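PDB 4G1P: Cys-Gly metallodipeptidase DUG1, which hydrolyses the dipeptide Cys-Gly as a metal-dependent peptidase and serves as the catalytic component of the complex that degrades glutathione in yeast. Local coordinates for residues 7-12 and 464-469; 399-404 and 469-474. All blocks are in the same frame, centred on the assembly; numbering follows the deposited sequence.

Contact 1: 7-12 and 464-469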
loop_
_atom_site.group_PDB
_atom_site.type_symbol
_atom_site.label_atom_id
_atom_site.label_comp_id
_atom_site.label_asym_id
_atom_site.label_seq_id
_atom_site.Cartn_x
_atom_site.Cartn_y
_atom_site.Cartn_z
ATOM N N SER A 7 -29.895 -22.538 36.803
ATOM C CA SER A 7 -28.724 -22.520 37.667
ATOM C C SER A 7 -27.519 -22.078 36.850
ATOM O O SER A 7 -26.793 -21.166 37.235
ATOM C CB SER A 7 -28.472 -23.911 38.247
ATOM O OG SER A 7 -28.996 -24.023 39.555
ATOM N N VAL A 8 -27.324 -22.740 35.716
ATOM C CA VAL A 8 -26.253 -22.404 34.784
ATOM C C VAL A 8 -26.391 -20.970 34.250
ATOM O O VAL A 8 -25.418 -20.226 34.206
ATOM C CB VAL A 8 -26.166 -23.429 33.617
ATOM C CG1 VAL A 8 -24.952 -23.153 32.740
ATOM C CG2 VAL A 8 -26.061 -24.828 34.159
ATOM N N PHE A 9 -27.601 -20.579 33.872
ATOM C CA PHE A 9 -27.828 -19.215 33.406
ATOM C C PHE A 9 -27.476 -18.167 34.468
ATOM O O PHE A 9 -26.974 -17.088 34.148
ATOM C CB PHE A 9 -29.276 -19.026 32.960
ATOM C CG PHE A 9 -29.588 -19.659 31.649
ATOM C CD1 PHE A 9 -28.649 -20.451 31.000
ATOM C CD2 PHE A 9 -30.804 -19.444 31.046
ATOM C CE1 PHE A 9 -28.931 -21.042 29.779
ATOM C CE2 PHE A 9 -31.087 -20.019 29.824
ATOM C CZ PHE A 9 -30.151 -20.823 29.190
ATOM N N GLN A 10 -27.742 -18.490 35.728
ATOM C CA GLN A 10 -27.449 -17.586 36.823
ATOM C C GLN A 10 -25.948 -17.461 37.065
ATOM O O GLN A 10 -25.430 -16.374 37.370
ATOM C CB GLN A 10 -28.132 -18.064 38.091
ATOM C CG GLN A 10 -29.605 -17.774 38.132
ATOM C CD GLN A 10 -30.255 -18.369 39.366
ATOM O OE1 GLN A 10 -29.559 -18.857 40.263
ATOM N NE2 GLN A 10 -31.592 -18.322 39.428
ATOM N N LYS A 11 -25.247 -18.577 36.946
ATOM C CA LYS A 11 -23.819 -18.542 37.179
ATOM C C LYS A 11 -23.135 -17.796 36.049
ATOM O O LYS A 11 -22.091 -17.191 36.245
ATOM C CB LYS A 11 -23.257 -19.949 37.338
ATOM C CG LYS A 11 -23.374 -20.465 38.760
ATOM C CD LYS A 11 -22.823 -19.456 39.756
ATOM C CE LYS A 11 -23.279 -19.753 41.183
ATOM N NZ LYS A 11 -22.478 -18.993 42.191
ATOM N N ILE A 12 -23.740 -17.831 34.866
ATOM C CA ILE A 12 -23.176 -17.144 33.718
ATOM C C ILE A 12 -23.206 -15.636 33.958
ATOM O O ILE A 12 -22.266 -14.922 33.611
ATOM C CB ILE A 12 -23.917 -17.506 32.428
ATOM C CG1 ILE A 12 -23.516 -18.910 31.975
ATOM C CG2 ILE A 12 -23.619 -16.495 31.341
ATOM C CD1 ILE A 12 -24.249 -19.400 30.739
ATOM N N GLY A 464 -25.281 -15.395 24.031
ATOM C CA GLY A 464 -24.663 -16.457 23.263
ATOM C C GLY A 464 -24.133 -17.566 24.151
ATOM O O GLY A 464 -24.118 -18.739 23.765
ATOM N N MET A 465 -23.684 -17.199 25.346
ATOM C CA MET A 465 -23.148 -18.192 26.266
ATOM C C MET A 465 -24.267 -19.068 26.796
ATOM O O MET A 465 -24.165 -20.302 26.807
ATOM C CB MET A 465 -22.414 -17.522 27.421
ATOM C CG MET A 465 -20.947 -17.247 27.125
ATOM S SD MET A 465 -20.064 -16.517 28.523
ATOM C CE MET A 465 -20.743 -14.854 28.518
ATOM N N LYS A 466 -25.339 -18.411 27.230
ATOM C CA LYS A 466 -26.518 -19.097 27.710
ATOM C C LYS A 466 -27.087 -19.937 26.582
ATOM O O LYS A 466 -27.566 -21.040 26.822
ATOM C CB LYS A 466 -27.543 -18.089 28.224
ATOM C CG LYS A 466 -27.057 -17.314 29.445
ATOM C CD LYS A 466 -28.027 -16.223 29.859
ATOM C CE LYS A 466 -27.658 -15.625 31.217
ATOM N NZ LYS A 466 -28.635 -14.606 31.683
ATOM N N THR A 467 -27.013 -19.437 25.350
ATOM C CA THR A 467 -27.516 -20.214 24.223
ATOM C C THR A 467 -26.635 -21.440 23.968
ATOM O O THR A 467 -27.127 -22.535 23.669
ATOM C CB THR A 467 -27.675 -19.369 22.936
ATOM O OG1 THR A 467 -28.669 -18.364 23.146
ATOM C CG2 THR A 467 -28.121 -20.237 21.762
ATOM N N MET A 468 -25.332 -21.263 24.111
ATOM C CA MET A 468 -24.427 -22.392 23.997
ATOM C C MET A 468 -24.711 -23.419 25.098
ATOM O O MET A 468 -24.664 -24.630 24.866
ATOM C CB MET A 468 -22.971 -21.924 24.086
ATOM C CG MET A 468 -22.453 -21.110 22.916
ATOM S SD MET A 468 -20.795 -20.528 23.352
ATOM C CE MET A 468 -20.097 -20.022 21.775
ATOM N N ALA A 469 -24.993 -22.944 26.302
ATOM C CA ALA A 469 -25.277 -23.856 27.403
ATOM C C ALA A 469 -26.548 -24.679 27.157
ATOM O O ALA A 469 -26.571 -25.891 27.358
ATOM C CB ALA A 469 -25.392 -23.083 28.701
#

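Contact 2: 399-404 and 469-474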
loop_
_atom_site.group_PDB
_atom_site.type_symbol
_atom_site.label_atom_id
_atom_site.label_comp_id
_atom_site.label_asym_id
_atom_site.label_seq_id
_atom_site.Cartn_x
_atom_site.Cartn_y
_atom_site.Cartn_z
ATOM N N PHE A 399 -29.554 -28.487 14.947
ATOM C CA PHE A 399 -30.321 -27.267 14.710
ATOM C C PHE A 399 -31.588 -27.223 15.569
ATOM O O PHE A 399 -31.985 -26.173 16.056
ATOM C CB PHE A 399 -30.657 -27.111 13.218
ATOM C CG PHE A 399 -29.513 -26.593 12.382
ATOM C CD1 PHE A 399 -29.246 -25.237 12.311
ATOM C CD2 PHE A 399 -28.717 -27.458 11.660
ATOM C CE1 PHE A 399 -28.188 -24.746 11.544
ATOM C CE2 PHE A 399 -27.668 -26.983 10.878
ATOM C CZ PHE A 399 -27.400 -25.618 10.828
ATOM N N THR A 400 -32.214 -28.373 15.764
ATOM C CA THR A 400 -33.380 -28.440 16.626
ATOM C C THR A 400 -32.999 -28.072 18.044
ATOM O O THR A 400 -33.612 -27.204 18.661
ATOM C CB THR A 400 -33.978 -29.837 16.616
ATOM O OG1 THR A 400 -34.239 -30.223 15.260
ATOM C CG2 THR A 400 -35.256 -29.857 17.410
ATOM N N ALA A 401 -31.965 -28.730 18.547
ATOM C CA ALA A 401 -31.409 -28.405 19.856
ATOM C C ALA A 401 -31.065 -26.914 19.952
ATOM O O ALA A 401 -31.447 -26.243 20.918
ATOM C CB ALA A 401 -30.181 -29.259 20.145
ATOM N N ALA A 402 -30.358 -26.406 18.940
ATOM C CA ALA A 402 -29.931 -25.009 18.927
ATOM C C ALA A 402 -31.124 -24.083 18.811
ATOM O O ALA A 402 -31.144 -23.017 19.422
ATOM C CB ALA A 402 -28.930 -24.741 17.800
ATOM N N LYS A 403 -32.123 -24.492 18.035
ATOM C CA LYS A 403 -33.329 -23.680 17.874
ATOM C C LYS A 403 -34.046 -23.488 19.209
ATOM O O LYS A 403 -34.390 -22.366 19.575
ATOM C CB LYS A 403 -34.274 -24.292 16.837
ATOM C CG LYS A 403 -35.532 -23.500 16.623
ATOM C CD LYS A 403 -36.528 -24.249 15.756
ATOM C CE LYS A 403 -37.761 -23.381 15.499
ATOM N NZ LYS A 403 -38.944 -24.153 15.017
ATOM N N LYS A 404 -34.259 -24.580 19.942
ATOM C CA LYS A 404 -34.917 -24.489 21.251
ATOM C C LYS A 404 -34.077 -23.665 22.232
ATOM O O LYS A 404 -34.607 -22.865 23.006
ATOM C CB LYS A 404 -35.211 -25.873 21.841
ATOM C CG LYS A 404 -36.007 -26.788 20.920
ATOM C CD LYS A 404 -36.312 -28.138 21.580
ATOM C CE LYS A 404 -36.918 -29.126 20.573
ATOM N NZ LYS A 404 -37.323 -30.424 21.198
ATOM N N ALA A 469 -24.993 -22.944 26.302
ATOM C CA ALA A 469 -25.277 -23.856 27.403
ATOM C C ALA A 469 -26.548 -24.679 27.157
ATOM O O ALA A 469 -26.571 -25.891 27.358
ATOM C CB ALA A 469 -25.392 -23.083 28.701
ATOM N N ALA A 470 -27.614 -24.023 26.721
ATOM C CA ALA A 470 -28.866 -24.736 26.535
ATOM C C ALA A 470 -28.750 -25.688 25.356
ATOM O O ALA A 470 -29.266 -26.808 25.394
ATOM C CB ALA A 470 -30.018 -23.778 26.343
ATOM N N TYR A 471 -28.052 -25.241 24.320
ATOM C CA TYR A 471 -27.824 -26.087 23.157
ATOM C C TYR A 471 -27.114 -27.395 23.515
ATOM O O TYR A 471 -27.560 -28.460 23.107
ATOM C CB TYR A 471 -27.076 -25.333 22.054
ATOM C CG TYR A 471 -26.179 -26.223 21.262
ATOM C CD1 TYR A 471 -26.687 -27.052 20.281
ATOM C CD2 TYR A 471 -24.819 -26.257 21.509
ATOM C CE1 TYR A 471 -25.860 -27.884 19.566
ATOM C CE2 TYR A 471 -23.992 -27.079 20.804
ATOM C CZ TYR A 471 -24.515 -27.887 19.830
ATOM O OH TYR A 471 -23.685 -28.710 19.123
ATOM N N LEU A 472 -26.027 -27.332 24.277
ATOM C CA LEU A 472 -25.374 -28.567 24.714
ATOM C C LEU A 472 -26.334 -29.434 25.544
ATOM O O LEU A 472 -26.367 -30.652 25.412
ATOM C CB LEU A 472 -24.083 -28.285 25.499
ATOM C CG LEU A 472 -22.914 -27.646 24.732
ATOM C CD1 LEU A 472 -21.796 -27.234 25.669
ATOM C CD2 LEU A 472 -22.370 -28.586 23.675
ATOM N N GLN A 473 -27.118 -28.791 26.395
ATOM C CA GLN A 473 -28.046 -29.505 27.237
ATOM C C GLN A 473 -29.117 -30.199 26.402
ATOM O O GLN A 473 -29.364 -31.403 26.563
ATOM C CB GLN A 473 -28.695 -28.550 28.239
ATOM C CG GLN A 473 -29.691 -29.233 29.162
ATOM C CD GLN A 473 -29.062 -30.362 29.961
ATOM O OE1 GLN A 473 -28.052 -30.173 30.632
ATOM N NE2 GLN A 473 -29.655 -31.540 29.884
ATOM N N TYR A 474 -29.751 -29.447 25.509
ATOM C CA TYR A 474 -30.831 -30.007 24.713
ATOM C C TYR A 474 -30.328 -31.084 23.769
ATOM O O TYR A 474 -30.973 -32.124 23.599
ATOM C CB TYR A 474 -31.555 -28.936 23.923
ATOM C CG TYR A 474 -32.412 -28.042 24.767
ATOM C CD1 TYR A 474 -32.914 -28.475 25.989
ATOM C CD2 TYR A 474 -32.711 -26.754 24.351
ATOM C CE1 TYR A 474 -33.704 -27.636 26.774
ATOM C CE2 TYR A 474 -33.492 -25.915 25.118
ATOM C CZ TYR A 474 -33.988 -26.356 26.324
ATOM O OH TYR A 474 -34.758 -25.497 27.077
#

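Contact 1: 7-12 and 464-469
Phe9 and Lys466 carry a nearly antiparallel helix-helix packing that joins the two ends of this M20 peptidase chain: helix 5-14 lies against helix 458-477. The axes of the short segments run at 153° and approach to 9.9 Å, and no hydrogen bond crosses between them. The aromatic contact is a CH-pi interaction: Lys466 CB sits over one face of the Phe9 ring, 3.9 Å from its centroid, 20° off the normal and displaced toward the rim. Phe9 CE1 also reaches the backbone Lys466 O at 3.3 Å. The lysine chain runs extended beyond CG, bringing Lys466 CE to 3.3 Å from Phe9 O. Its NZ continues to a salt bridge with Asp13, which ties the polar end back to the first helix. An alanine in place of Phe9 would probably open a gap over Lys466 CB and CG and leave those methylenes without their aromatic face, though Ile12 and Asp13 would still hold the chain. Purely apolar contacts complete the interface. Ile12 CD1 meets Lys466 CG at 3.7 Å, while Ile12 CG2 faces Met465 CB at 4.2 Å; Ile12 also touches Ala151 of helix 135-154. The small Ala469 receives Val8, Phe9 and Ile12. Ala469 CB lies at the edge of the Phe9 ring, near its plane, 4.2 Å from Phe9 CE1. Val8 places CG1 anti to its backbone N (chi1 -174°), and that methyl meets Ala469 CB at 4.1 Å.

Contact 2: 399-404 and 469-474
A close helix-helix packing with N-to-C directions at 135°, part of the alpha/beta scaffold of the M20 peptidase, joins helix 397-410 to the C-terminal helix 458-477 through Ala401, Ala402, Tyr471 and Tyr474. The axes of the short segments come within 7.9 Å of each other. Small residues on the first helix explain this closeness: the CA atoms of Ala402 and Tyr471 are just 4.8 Å apart, with no bulky side chain from 399-404 wedged between the backbones. No hydrogen bond links the segments; they are held by van der Waals packing.

Ala401 CB touches both tyrosines. It meets Tyr474 CB at 4.0 Å and, on the preceding turn of that helix, Tyr471 CD1 at 4.1 Å. The second alanine engages the same corner of the Tyr471 ring: Ala402 CB lies 4.1 Å from Tyr471 CD1, and Ala402 N approaches that ring at its edge, near the plane. The ring thus meets helix 397-410 at CD1, and its OH is hydrogen-bonded to Gln398 OE1, just before the segment. Tyr471 also touches Leu438 of strand 437-439, as do Ala402 and Phe399, which places this end of the interface against an edge strand, within this chain, of the six-stranded sheet.

Tyr474 serves the more exposed side. Its first torsion (chi1 -72°) sets CG beside the backbone N, anti to the carbonyl carbon. Lys404 CB comes within 3.7 Å of both Tyr474 CD2 and Tyr474 CE2, while the lysine's amino end leads away from the contact. At the ring's edge, in its plane, Ala401 O lies 3.7 Å from that same Tyr474 CD2.

Overall arrangement
Contacts 1 and 2 both use helix 458-477 and share Ala469, which takes part in contact 1 only. Their centres are about 12 Å apart, and they touch directly where Phe9 CZ comes within 4.1 Å of Ala470 CB. Helix 458-477 presents different sides to helices 5-14 and 397-410, with overlap along its length: Ala470 touches both Phe9 and Leu408. Those two helices also meet each other, as Phe9 touches Leu408. Along the chain the two contacts cross. Their centres lie about 24 Å and 23 Å from the centre of the chain, on the same side of it, and both are away from the zinc and Cys-Gly sites, so they are structural packing.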